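Local coordinates for protein Ufm1-specific protease (Caenorhabditis elegans, PDB 5EJJ) that hydrolyses, as a thiol protease, the bond at the C-terminus of the ubiquitin-like modifier Ufm1 and helps localise a subset of odorant receptors to olfactory cilia, at residues Ala127-Arg132 with Asp198-Thr203; Asn365-Gly370 with Gly504-Asp509; Glu371-Asn376 with His483-Gly488. All coordinates share one frame; numbering follows the deposited sequence.

From the N terminus, interaction 1 comes first: residues 198-203 return to pair with 127-132, closing a loop of 65 residues by pairing as adjacent strands of a mixed five-stranded sheet. The chain then runs on to interaction 2, where 365-370 meets 504-509 and closes a loop of 133 residues. Interaction 3, joining 371-376 to 483-488, is nested inside that loop. Interactions 2 and 3 touch: strand 371-374 neighbours strand 499-507, with probable backbone hydrogen bonds from Glu371 N to Phe507 O and from Val505 N to Thr373 O. Both reach the same antiparallel sheet, in the C78 peptidase part of the chain. Interaction 1 stands apart, its centre about 36 Å from that of interaction 2.

Interaction 1 (Ala127-Arg132 with Asp198-Thr203); sequences ASCVSR and DVIEFT
Four backbone hydrogen bonds pair strand 127-139 with strand 199-205 in parallel, in the middle of a mixed five-stranded sheet. The straightest runs from Phe202 N to Val130 O (2.8 Å, 176° at the hydrogen), nearly along the carbonyl axis. Ser128 N to Asp198 O (2.9 Å) also lies nearly along the C=O axis but is a little less straight. In the two bonds between them, Ile200 N to Ser128 O and Val130 N to Ile200 O, the donor stands above the carbonyl plane. Ser128 and Val130 thus use both their N-H and C=O on this side, whereas Ala127, Cys129 and Ser131 bond by their backbone to strand 235-247. The polar ends look outside the pair: Ser128 OG bonds Pro195 O, Asp198 OD2 bonds Val194 N, and Glu201 OE1 bonds Ser345 OG.

Ser128, Val130, Val199 and Glu201 occupy one face. There Val130 CG1, set between the backbone N and the carbonyl carbon (chi1 59°), comes within 3.5 Å of Val199 CG1, the two side chains crossing obliquely. Cys129 and Ile200 occupy the other face, where Ile200 CD1 reaches back to Ala127 CB at 3.5 Å and to Cys129 SG at 4.2 Å. The same sulfur makes an oblique contact with the Phe202 ring, 5.3 Å from Cys129 SG to the ring centroid, with Phe202 CE1 the ring atom nearest to Cys129 CB, 4.0 Å away.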
ATOM      1  N   ALA A 127     -11.144   8.803   5.148  1.00 23.31           N
ATOM      2  CA  ALA A 127     -11.364   8.370   3.775  1.00 26.20           C
ATOM      3  C   ALA A 127     -10.373   9.092   2.852  1.00 24.09           C
ATOM      4  O   ALA A 127      -9.745  10.070   3.257  1.00 22.66           O
ATOM      5  CB  ALA A 127     -12.796   8.657   3.361  1.00 22.51           C
ATOM      6  N   SER A 128     -10.217   8.596   1.628  1.00 21.09           N
ATOM      7  CA  SER A 128      -9.426   9.283   0.613  1.00 18.89           C
ATOM      8  C   SER A 128     -10.321   9.942  -0.422  1.00 19.84           C
ATOM      9  O   SER A 128     -11.023   9.237  -1.134  1.00 21.78           O
ATOM     10  CB  SER A 128      -8.523   8.295  -0.118  1.00 16.91           C
ATOM     11  OG  SER A 128      -7.433   7.918   0.693  1.00 18.48           O
ATOM     12  N   CYS A 129     -10.293  11.275  -0.523  1.00 20.16           N
ATOM     13  CA  CYS A 129     -10.900  11.977  -1.666  1.00 18.91           C
ATOM     14  C   CYS A 129      -9.944  11.985  -2.843  1.00 15.71           C
ATOM     15  O   CYS A 129      -8.759  12.192  -2.650  1.00 16.70           O
ATOM     16  CB  CYS A 129     -11.190  13.419  -1.314  1.00 18.06           C
ATOM     17  SG  CYS A 129     -12.196  13.589   0.130  1.00 29.42           S
ATOM     18  N   VAL A 130     -10.444  11.800  -4.058  1.00 13.86           N
ATOM     19  CA  VAL A 130      -9.553  11.757  -5.211  1.00 15.14           C
ATOM     20  C   VAL A 130     -10.162  12.416  -6.465  1.00 15.58           C
ATOM     21  O   VAL A 130     -11.366  12.423  -6.642  1.00 18.63           O
ATOM     22  CB  VAL A 130      -9.161  10.301  -5.499  1.00 16.59           C
ATOM     23  CG1 VAL A 130     -10.384   9.497  -5.763  1.00 19.09           C
ATOM     24  CG2 VAL A 130      -8.223  10.200  -6.667  1.00 18.04           C
ATOM     25  N   SER A 131      -9.329  12.994  -7.321  1.00 15.03           N
ATOM     26  CA  SER A 131      -9.789  13.524  -8.602  1.00 14.88           C
ATOM     27  C   SER A 131      -8.659  13.478  -9.623  1.00 14.59           C
ATOM     28  O   SER A 131      -7.497  13.456  -9.239  1.00 14.13           O
ATOM     29  CB  SER A 131     -10.328  14.947  -8.444  1.00 14.41           C
ATOM     30  OG  SER A 131      -9.314  15.835  -8.018  1.00 14.87           O
ATOM     31  N   ARG A 132      -9.001  13.400 -10.913  1.00 18.01           N
ATOM     32  CA  ARG A 132      -8.012  13.556 -11.979  1.00 14.49           C
ATOM     33  C   ARG A 132      -7.862  15.026 -12.250  1.00 16.50           C
ATOM     34  O   ARG A 132      -8.844  15.783 -12.288  1.00 15.76           O
ATOM     35  CB  ARG A 132      -8.468  12.921 -13.267  1.00 15.89           C
ATOM     36  CG  ARG A 132      -8.050  11.532 -13.438  1.00 25.60           C
ATOM     37  CD  ARG A 132      -7.942  11.186 -14.914  1.00 34.32           C
ATOM     38  NE  ARG A 132      -6.666  10.515 -15.138  1.00 38.66           N
ATOM     39  CZ  ARG A 132      -6.189  10.200 -16.330  1.00 44.73           C
ATOM     40  NH1 ARG A 132      -6.914  10.497 -17.413  1.00 47.66           N
ATOM     41  NH2 ARG A 132      -4.992   9.600 -16.430  1.00 34.13           N
ATOM     42  N   ASP A 198     -11.630   3.349   1.193  1.00 28.19           N
ATOM     43  CA  ASP A 198     -12.855   4.149   1.233  1.00 32.23           C
ATOM     44  C   ASP A 198     -12.635   5.481   0.515  1.00 31.81           C
ATOM     45  O   ASP A 198     -12.019   6.405   1.057  1.00 29.19           O
ATOM     46  CB  ASP A 198     -13.374   4.329   2.661  1.00 34.20           C
ATOM     47  CG  ASP A 198     -13.519   3.007   3.376  1.00 46.93           C
ATOM     48  OD1 ASP A 198     -13.495   1.971   2.671  1.00 53.00           O
ATOM     49  OD2 ASP A 198     -13.634   2.995   4.624  1.00 46.88           O
ATOM     50  N   VAL A 199     -13.153   5.555  -0.711  1.00 30.17           N
ATOM     51  CA  VAL A 199     -12.770   6.576  -1.669  1.00 21.91           C
ATOM     52  C   VAL A 199     -13.974   7.353  -2.164  1.00 21.44           C
ATOM     53  O   VAL A 199     -14.855   6.763  -2.764  1.00 29.98           O
ATOM     54  CB  VAL A 199     -12.142   5.917  -2.895  1.00 18.95           C
ATOM     55  CG1 VAL A 199     -11.759   6.940  -3.899  1.00 20.93           C
ATOM     56  CG2 VAL A 199     -10.926   5.124  -2.510  1.00 22.20           C
ATOM     57  N   ILE A 200     -14.011   8.661  -1.913  1.00 17.96           N
ATOM     58  CA  ILE A 200     -14.985   9.570  -2.523  1.00 19.38           C
ATOM     59  C   ILE A 200     -14.369  10.243  -3.775  1.00 22.53           C
ATOM     60  O   ILE A 200     -13.538  11.153  -3.653  1.00 21.24           O
ATOM     61  CB  ILE A 200     -15.391  10.692  -1.527  1.00 20.54           C
ATOM     62  CG1 ILE A 200     -15.735  10.108  -0.170  1.00 25.58           C
ATOM     63  CG2 ILE A 200     -16.557  11.517  -2.034  1.00 18.78           C
ATOM     64  CD1 ILE A 200     -14.642  10.293   0.835  1.00 28.33           C
ATOM     65  N   GLU A 201     -14.772   9.808  -4.971  1.00 20.07           N
ATOM     66  CA  GLU A 201     -14.258  10.384  -6.220  1.00 18.61           C
ATOM     67  C   GLU A 201     -14.941  11.692  -6.639  1.00 20.28           C
ATOM     68  O   GLU A 201     -16.158  11.758  -6.641  1.00 22.93           O
ATOM     69  CB  GLU A 201     -14.420   9.369  -7.335  1.00 16.64           C
ATOM     70  CG  GLU A 201     -13.908   9.815  -8.683  1.00 21.49           C
ATOM     71  CD  GLU A 201     -13.591   8.621  -9.601  1.00 32.42           C
ATOM     72  OE1 GLU A 201     -13.940   8.694 -10.805  1.00 33.77           O
ATOM     73  OE2 GLU A 201     -12.986   7.616  -9.121  1.00 34.01           O
ATOM     74  N   PHE A 202     -14.166  12.724  -6.995  1.00 22.88           N
ATOM     75  CA  PHE A 202     -14.718  13.999  -7.514  1.00 22.70           C
ATOM     76  C   PHE A 202     -14.261  14.342  -8.931  1.00 22.54           C
ATOM     77  O   PHE A 202     -13.279  13.798  -9.448  1.00 20.23           O
ATOM     78  CB  PHE A 202     -14.338  15.198  -6.660  1.00 17.93           C
ATOM     79  CG  PHE A 202     -14.834  15.146  -5.259  1.00 19.71           C
ATOM     80  CD1 PHE A 202     -14.287  14.254  -4.344  1.00 20.48           C
ATOM     81  CD2 PHE A 202     -15.785  16.052  -4.819  1.00 21.67           C
ATOM     82  CE1 PHE A 202     -14.704  14.246  -3.020  1.00 20.87           C
ATOM     83  CE2 PHE A 202     -16.225  16.059  -3.491  1.00 19.33           C
ATOM     84  CZ  PHE A 202     -15.682  15.156  -2.595  1.00 21.00           C
ATOM     85  N   THR A 203     -14.981  15.273  -9.549  1.00 25.62           N
ATOM     86  CA  THR A 203     -14.567  15.817 -10.831  1.00 24.66           C
ATOM     87  C   THR A 203     -13.969  17.189 -10.583  1.00 23.63           C
ATOM     88  O   THR A 203     -14.594  18.030  -9.930  1.00 25.14           O
ATOM     89  CB  THR A 203     -15.726  15.918 -11.802  1.00 22.65           C
ATOM     90  OG1 THR A 203     -16.055  14.605 -12.268  1.00 24.65           O
ATOM     91  CG2 THR A 203     -15.316  16.755 -12.992  1.00 31.15           C
TER

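Interaction 2 (Asn365-Gly370 with Gly504-Asp509); sequences NYQPVG and GVDFND
This is a polar surface contact in which the loop Asn365-Gly370, which runs directly into strand 371-374, is held against the end of strand 499-507. Its centre is the carboxylate of Asp506, a buried residue whose CG stands anti to the backbone N (chi1 -158°) and so carries both oxygens to the loop. Gly370 N gives the best bond to it, 3.1 Å to Asp506 OD2, arriving from above the carboxylate plane. The preceding N-H is shared more loosely: Val369 N lies 3.4 Å from Asp506 OD1 and at a similar distance from OD2, and both bonds are weak. Gln367, bent at chi2, brings its amide to the other end of the group, with Gln367 NE2 2.7 Å from Asp506 OD1. That bond is also weak because it is strongly bent (127° at the hydrogen), and the amide and carboxylate planes stand 81° apart. These donors would probably help to stabilise the negative charge; Trp540 packs beside both Gln367 and Asp506. An alanine in place of Asp506 would remove the acceptor for all three donors and would probably loosen the loop's hold on the strand end.

Two residues further on, Asn508 takes the carbonyl side of the peptide whose N-H, Gly370 N, meets Asp506: Asn508 ND2 donates to Val369 O at 3.0 Å, close to its own amide plane, while its OD1 accepts from Thr510 N. Gly370 passes alongside with its CA 4.1 Å from Asn508 CB, and a side chain there would run into that CB. The contact thus fastens the loop that leads into edge strand 371-374 of the antiparallel sheet in the C78 peptidase domain, a member of the papain-like clan CA.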
ATOM      1  N   ASN A 365     -15.128  -9.936  13.758  1.00 93.48           N
ATOM      2  CA  ASN A 365     -15.369 -10.946  14.776  1.00 90.99           C
ATOM      3  C   ASN A 365     -14.157 -11.861  14.995  1.00 95.69           C
ATOM      4  O   ASN A 365     -14.187 -13.046  14.642  1.00 96.01           O
ATOM      5  CB  ASN A 365     -16.603 -11.773  14.384  1.00 95.24           C
ATOM      6  CG  ASN A 365     -16.847 -11.796  12.867  1.00 92.91           C
ATOM      7  OD1 ASN A 365     -16.741 -10.771  12.189  1.00 91.58           O
ATOM      8  ND2 ASN A 365     -17.179 -12.970  12.337  1.00 82.91           N
ATOM      9  N   TYR A 366     -13.089 -11.317  15.578  1.00 96.47           N
ATOM     10  CA  TYR A 366     -11.870 -12.109  15.794  1.00 97.44           C
ATOM     11  C   TYR A 366     -11.926 -13.043  17.018  1.00 89.23           C
ATOM     12  O   TYR A 366     -12.730 -12.862  17.932  1.00 92.75           O
ATOM     13  CB  TYR A 366     -10.587 -11.243  15.752  1.00102.11           C
ATOM     14  CG  TYR A 366     -10.447 -10.159  16.817  1.00116.15           C
ATOM     15  CD1 TYR A 366      -9.282  -9.394  16.905  1.00111.34           C
ATOM     16  CD2 TYR A 366     -11.468  -9.904  17.736  1.00119.93           C
ATOM     17  CE1 TYR A 366      -9.143  -8.404  17.875  1.00118.81           C
ATOM     18  CE2 TYR A 366     -11.337  -8.918  18.711  1.00119.67           C
ATOM     19  CZ  TYR A 366     -10.175  -8.172  18.776  1.00122.90           C
ATOM     20  OH  TYR A 366     -10.054  -7.197  19.744  1.00111.65           O
ATOM     21  N   GLN A 367     -11.066 -14.048  17.014  1.00 84.40           N
ATOM     22  CA  GLN A 367     -11.200 -15.165  17.940  1.00 82.95           C
ATOM     23  C   GLN A 367      -9.876 -15.753  18.469  1.00 80.58           C
ATOM     24  O   GLN A 367      -9.819 -16.953  18.760  1.00 79.34           O
ATOM     25  CB  GLN A 367     -11.951 -16.309  17.220  1.00 92.83           C
ATOM     26  CG  GLN A 367     -11.814 -16.370  15.642  1.00 87.94           C
ATOM     27  CD  GLN A 367     -10.362 -16.400  15.099  1.00 71.42           C
ATOM     28  OE1 GLN A 367      -9.885 -15.409  14.535  1.00 59.59           O
ATOM     29  NE2 GLN A 367      -9.674 -17.540  15.257  1.00 59.91           N
ATOM     30  N   PRO A 368      -8.824 -14.920  18.619  1.00 75.63           N
ATOM     31  CA  PRO A 368      -7.446 -15.446  18.648  1.00 70.90           C
ATOM     32  C   PRO A 368      -7.351 -16.531  19.729  1.00 67.56           C
ATOM     33  O   PRO A 368      -7.424 -16.260  20.922  1.00 67.00           O
ATOM     34  CB  PRO A 368      -6.587 -14.203  18.895  1.00 72.88           C
ATOM     35  CG  PRO A 368      -7.431 -13.065  18.408  1.00 76.97           C
ATOM     36  CD  PRO A 368      -8.816 -13.447  18.798  1.00 78.23           C
ATOM     37  N   VAL A 369      -7.187 -17.765  19.268  1.00 71.56           N
ATOM     38  CA  VAL A 369      -7.017 -18.942  20.117  1.00 72.13           C
ATOM     39  C   VAL A 369      -5.569 -18.986  20.604  1.00 69.75           C
ATOM     40  O   VAL A 369      -5.275 -19.472  21.697  1.00 73.77           O
ATOM     41  CB  VAL A 369      -7.346 -20.235  19.324  1.00 75.46           C
ATOM     42  CG1 VAL A 369      -6.527 -21.428  19.814  1.00 75.59           C
ATOM     43  CG2 VAL A 369      -8.844 -20.522  19.368  1.00 73.07           C
ATOM     44  N   GLY A 370      -4.665 -18.463  19.791  1.00 69.25           N
ATOM     45  CA  GLY A 370      -3.266 -18.425  20.151  1.00 70.59           C
ATOM     46  C   GLY A 370      -2.529 -17.470  19.246  1.00 69.08           C
ATOM     47  O   GLY A 370      -2.977 -16.340  19.037  1.00 67.35           O
ATOM     48  N   GLY A 504      -3.817 -18.229   6.460  1.00 44.52           N
ATOM     49  CA  GLY A 504      -3.136 -18.128   7.734  1.00 47.94           C
ATOM     50  C   GLY A 504      -3.490 -19.220   8.716  1.00 50.82           C
ATOM     51  O   GLY A 504      -4.401 -20.018   8.494  1.00 52.01           O
ATOM     52  N   VAL A 505      -2.751 -19.245   9.816  1.00 50.62           N
ATOM     53  CA  VAL A 505      -2.962 -20.222  10.867  1.00 53.12           C
ATOM     54  C   VAL A 505      -3.241 -19.541  12.235  1.00 60.70           C
ATOM     55  O   VAL A 505      -2.976 -18.351  12.411  1.00 57.56           O
ATOM     56  CB  VAL A 505      -1.774 -21.201  10.918  1.00 47.22           C
ATOM     57  CG1 VAL A 505      -1.799 -22.092   9.701  1.00 47.09           C
ATOM     58  CG2 VAL A 505      -0.467 -20.450  10.955  1.00 48.01           C
ATOM     59  N   ASP A 506      -3.815 -20.290  13.177  1.00 66.24           N
ATOM     60  CA  ASP A 506      -4.084 -19.809  14.537  1.00 65.91           C
ATOM     61  C   ASP A 506      -3.522 -20.852  15.507  1.00 66.94           C
ATOM     62  O   ASP A 506      -4.252 -21.710  15.997  1.00 66.47           O
ATOM     63  CB  ASP A 506      -5.598 -19.642  14.753  1.00 69.98           C
ATOM     64  CG  ASP A 506      -5.944 -18.672  15.888  1.00 68.97           C
ATOM     65  OD1 ASP A 506      -7.113 -18.194  15.941  1.00 60.59           O
ATOM     66  OD2 ASP A 506      -5.044 -18.390  16.714  1.00 68.34           O
ATOM     67  N   PHE A 507      -2.220 -20.772  15.770  1.00 70.03           N
ATOM     68  CA  PHE A 507      -1.485 -21.841  16.447  1.00 69.38           C
ATOM     69  C   PHE A 507      -1.068 -21.517  17.890  1.00 78.15           C
ATOM     70  O   PHE A 507      -0.344 -20.552  18.142  1.00 76.77           O
ATOM     71  CB  PHE A 507      -0.259 -22.217  15.612  1.00 60.25           C
ATOM     72  CG  PHE A 507       0.627 -23.237  16.257  1.00 66.60           C
ATOM     73  CD1 PHE A 507       0.086 -24.339  16.904  1.00 71.40           C
ATOM     74  CD2 PHE A 507       2.006 -23.112  16.194  1.00 68.43           C
ATOM     75  CE1 PHE A 507       0.902 -25.284  17.492  1.00 74.71           C
ATOM     76  CE2 PHE A 507       2.833 -24.057  16.775  1.00 72.96           C
ATOM     77  CZ  PHE A 507       2.281 -25.142  17.426  1.00 77.77           C
ATOM     78  N   ASN A 508      -1.510 -22.365  18.819  1.00 82.92           N
ATOM     79  CA  ASN A 508      -1.241 -22.234  20.258  1.00 84.99           C
ATOM     80  C   ASN A 508      -0.267 -23.331  20.735  1.00 86.64           C
ATOM     81  O   ASN A 508      -0.698 -24.428  21.082  1.00 90.69           O
ATOM     82  CB  ASN A 508      -2.583 -22.336  21.004  1.00 84.45           C
ATOM     83  CG  ASN A 508      -2.470 -22.069  22.499  1.00 84.58           C
ATOM     84  OD1 ASN A 508      -1.517 -22.484  23.159  1.00 86.55           O
ATOM     85  ND2 ASN A 508      -3.473 -21.388  23.043  1.00 76.84           N
ATOM     86  N   ASP A 509       1.034 -23.033  20.769  1.00 84.09           N
ATOM     87  CA  ASP A 509       2.065 -24.060  21.002  1.00 85.46           C
ATOM     88  C   ASP A 509       1.983 -24.781  22.355  1.00 93.30           C
ATOM     89  O   ASP A 509       2.647 -25.803  22.561  1.00 94.63           O
ATOM     90  CB  ASP A 509       3.479 -23.499  20.784  1.00 87.00           C
ATOM     91  CG  ASP A 509       3.746 -22.237  21.596  1.00 95.64           C
ATOM     92  OD1 ASP A 509       2.911 -21.880  22.460  1.00 93.10           O
ATOM     93  OD2 ASP A 509       4.802 -21.603  21.374  1.00 91.22           O
TER

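Interaction 3 (Glu371-Asn376 with His483-Gly488); sequences EITTVN and HFETSG
Packing is densest where Phe484, at the end of helix 477-484, presses on the backbone of Thr373-Val375. Its CG is anti to the carbonyl carbon (chi1 -74°), which lays the ring along Thr374-Val375. Phe484 CB lies 3.4 Å from Thr374 O and is met by the methyl of Thr373, CG2 to Phe484 CB being 3.5 Å. The two side chains cross obliquely, and further along the ring Phe484 CD1 approaches Val375 CA at 4.0 Å. Thr374 turns its side chain from the helix end and packs on His360.

A single hydrogen bond closes the other end: Asn376 N donates to Gly488 O (2.8 Å, 165° at the hydrogen), in the carbonyl plane and on a lone pair. Val375 CG2, anti to its backbone N, lies against the same oxygen. Gly488 has positive phi (53°), and a side chain on it would collide with Asn376 CB. His483 O ties the turn by accepting from both Thr486 N and Gly488 N.

The solvent side is looser. Thr373 CG2 meets Glu485 N at 3.6 Å and, less closely, Glu485 CB, before the bent, exposed chain leads away. Asn376 CB lies on Gly488 while its amide extends to the open side, where OD1 bonds Lys332 NZ.

The contact thus lays the helix end against an edge strand: Phe484 also reaches Val491 and Ile502 on strands 491-494 and 499-507, and the latter strand pairs with 371-374.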
ATOM      1  N   GLU A 371      -1.415 -17.949  18.692  1.00 73.38           N
ATOM      2  CA  GLU A 371      -0.505 -17.153  17.858  1.00 76.92           C
ATOM      3  C   GLU A 371      -0.875 -17.160  16.366  1.00 71.02           C
ATOM      4  O   GLU A 371      -0.879 -18.211  15.720  1.00 75.35           O
ATOM      5  CB  GLU A 371       0.939 -17.656  18.037  1.00 78.99           C
ATOM      6  CG  GLU A 371       1.977 -16.973  17.157  1.00 77.08           C
ATOM      7  CD  GLU A 371       2.369 -15.593  17.666  1.00 84.41           C
ATOM      8  OE1 GLU A 371       3.400 -15.063  17.198  1.00 85.70           O
ATOM      9  OE2 GLU A 371       1.653 -15.037  18.532  1.00 78.57           O
ATOM     10  N   ILE A 372      -1.164 -15.986  15.816  1.00 60.03           N
ATOM     11  CA  ILE A 372      -1.550 -15.890  14.413  1.00 56.52           C
ATOM     12  C   ILE A 372      -0.416 -15.469  13.476  1.00 53.66           C
ATOM     13  O   ILE A 372       0.211 -14.423  13.654  1.00 53.71           O
ATOM     14  CB  ILE A 372      -2.734 -14.935  14.216  1.00 50.38           C
ATOM     15  CG1 ILE A 372      -4.003 -15.541  14.804  1.00 51.15           C
ATOM     16  CG2 ILE A 372      -2.934 -14.622  12.745  1.00 45.01           C
ATOM     17  CD1 ILE A 372      -5.248 -14.753  14.450  1.00 53.87           C
ATOM     18  N   THR A 373      -0.150 -16.309  12.482  1.00 53.37           N
ATOM     19  CA  THR A 373       0.692 -15.919  11.363  1.00 48.28           C
ATOM     20  C   THR A 373      -0.179 -15.917  10.114  1.00 46.27           C
ATOM     21  O   THR A 373      -0.919 -16.858   9.836  1.00 45.87           O
ATOM     22  CB  THR A 373       1.936 -16.819  11.203  1.00 47.45           C
ATOM     23  OG1 THR A 373       2.641 -16.890  12.450  1.00 55.12           O
ATOM     24  CG2 THR A 373       2.872 -16.249  10.160  1.00 45.49           C
ATOM     25  N   THR A 374      -0.114 -14.822   9.379  1.00 47.19           N
ATOM     26  CA  THR A 374      -1.049 -14.592   8.305  1.00 41.57           C
ATOM     27  C   THR A 374      -0.267 -14.378   7.020  1.00 39.20           C
ATOM     28  O   THR A 374       0.962 -14.344   7.031  1.00 36.96           O
ATOM     29  CB  THR A 374      -1.914 -13.362   8.610  1.00 43.14           C
ATOM     30  OG1 THR A 374      -2.922 -13.210   7.607  1.00 48.39           O
ATOM     31  CG2 THR A 374      -1.054 -12.099   8.645  1.00 48.43           C
ATOM     32  N   VAL A 375      -0.991 -14.249   5.916  1.00 41.93           N
ATOM     33  CA  VAL A 375      -0.387 -13.995   4.618  1.00 39.43           C
ATOM     34  C   VAL A 375       0.257 -12.612   4.632  1.00 37.99           C
ATOM     35  O   VAL A 375      -0.204 -11.711   5.323  1.00 37.11           O
ATOM     36  CB  VAL A 375      -1.439 -14.102   3.487  1.00 38.36           C
ATOM     37  CG1 VAL A 375      -2.372 -12.908   3.500  1.00 40.67           C
ATOM     38  CG2 VAL A 375      -0.769 -14.238   2.135  1.00 36.00           C
ATOM     39  N   ASN A 376       1.326 -12.455   3.863  1.00 40.81           N
ATOM     40  CA  ASN A 376       2.191 -11.281   3.960  1.00 38.87           C
ATOM     41  C   ASN A 376       1.725  -9.995   3.286  1.00 36.34           C
ATOM     42  O   ASN A 376       1.672  -8.956   3.935  1.00 49.16           O
ATOM     43  CB  ASN A 376       3.583 -11.620   3.458  1.00 45.34           C
ATOM     44  CG  ASN A 376       4.595 -10.596   3.866  1.00 55.37           C
ATOM     45  OD1 ASN A 376       5.461 -10.211   3.074  1.00 64.74           O
ATOM     46  ND2 ASN A 376       4.489 -10.125   5.109  1.00 47.84           N
ATOM     47  N   HIS A 483       6.169 -20.719   6.832  1.00 49.23           N
ATOM     48  CA  HIS A 483       5.990 -20.257   5.456  1.00 45.22           C
ATOM     49  C   HIS A 483       5.476 -18.839   5.451  1.00 41.66           C
ATOM     50  O   HIS A 483       6.140 -17.933   4.940  1.00 39.99           O
ATOM     51  CB  HIS A 483       5.009 -21.140   4.674  1.00 44.92           C
ATOM     52  CG  HIS A 483       4.555 -20.536   3.377  1.00 37.54           C
ATOM     53  ND1 HIS A 483       5.392 -20.379   2.288  1.00 32.14           N
ATOM     54  CD2 HIS A 483       3.351 -20.040   2.999  1.00 32.59           C
ATOM     55  CE1 HIS A 483       4.722 -19.811   1.301  1.00 29.96           C
ATOM     56  NE2 HIS A 483       3.481 -19.599   1.705  1.00 29.63           N
ATOM     57  N   PHE A 484       4.287 -18.662   6.024  1.00 42.29           N
ATOM     58  CA  PHE A 484       3.634 -17.356   6.095  1.00 41.62           C
ATOM     59  C   PHE A 484       4.505 -16.226   6.677  1.00 44.85           C
ATOM     60  O   PHE A 484       4.376 -15.076   6.274  1.00 46.15           O
ATOM     61  CB  PHE A 484       2.342 -17.468   6.890  1.00 39.21           C
ATOM     62  CG  PHE A 484       1.230 -18.141   6.153  1.00 40.44           C
ATOM     63  CD1 PHE A 484       0.892 -17.751   4.876  1.00 40.13           C
ATOM     64  CD2 PHE A 484       0.503 -19.153   6.750  1.00 44.36           C
ATOM     65  CE1 PHE A 484      -0.151 -18.368   4.203  1.00 42.63           C
ATOM     66  CE2 PHE A 484      -0.539 -19.768   6.086  1.00 40.62           C
ATOM     67  CZ  PHE A 484      -0.865 -19.377   4.818  1.00 42.29           C
ATOM     68  N   GLU A 485       5.387 -16.548   7.618  1.00 45.93           N
ATOM     69  CA  GLU A 485       6.256 -15.541   8.211  1.00 43.52           C
ATOM     70  C   GLU A 485       7.439 -15.230   7.292  1.00 44.21           C
ATOM     71  O   GLU A 485       8.246 -14.351   7.571  1.00 54.73           O
ATOM     72  CB  GLU A 485       6.748 -16.000   9.592  1.00 51.81           C
ATOM     73  CG  GLU A 485       6.819 -14.884  10.656  1.00 69.51           C
ATOM     74  CD  GLU A 485       8.129 -14.071  10.624  1.00 84.82           C
ATOM     75  OE1 GLU A 485       9.223 -14.691  10.638  1.00 85.71           O
ATOM     76  OE2 GLU A 485       8.064 -12.813  10.593  1.00 76.07           O
ATOM     77  N   THR A 486       7.539 -15.942   6.182  1.00 44.98           N
ATOM     78  CA  THR A 486       8.686 -15.786   5.298  1.00 46.69           C
ATOM     79  C   THR A 486       8.233 -15.486   3.884  1.00 44.89           C
ATOM     80  O   THR A 486       8.156 -14.337   3.474  1.00 48.09           O
ATOM     81  CB  THR A 486       9.550 -17.061   5.269  1.00 46.39           C
ATOM     82  OG1 THR A 486       9.933 -17.402   6.601  1.00 48.86           O
ATOM     83  CG2 THR A 486      10.801 -16.838   4.434  1.00 52.54           C
ATOM     84  N   SER A 487       7.929 -16.535   3.135  1.00 43.75           N
ATOM     85  CA  SER A 487       7.483 -16.365   1.772  1.00 40.76           C
ATOM     86  C   SER A 487       6.160 -15.597   1.768  1.00 36.90           C
ATOM     87  O   SER A 487       5.876 -14.832   0.847  1.00 36.41           O
ATOM     88  CB  SER A 487       7.359 -17.733   1.087  1.00 41.61           C
ATOM     89  OG  SER A 487       8.602 -18.424   1.122  1.00 40.04           O
ATOM     90  N   GLY A 488       5.363 -15.797   2.813  1.00 35.24           N
ATOM     91  CA  GLY A 488       4.122 -15.067   3.007  1.00 33.08           C
ATOM     92  C   GLY A 488       3.106 -15.058   1.877  1.00 27.92           C
ATOM     93  O   GLY A 488       2.285 -14.153   1.799  1.00 26.95           O
TER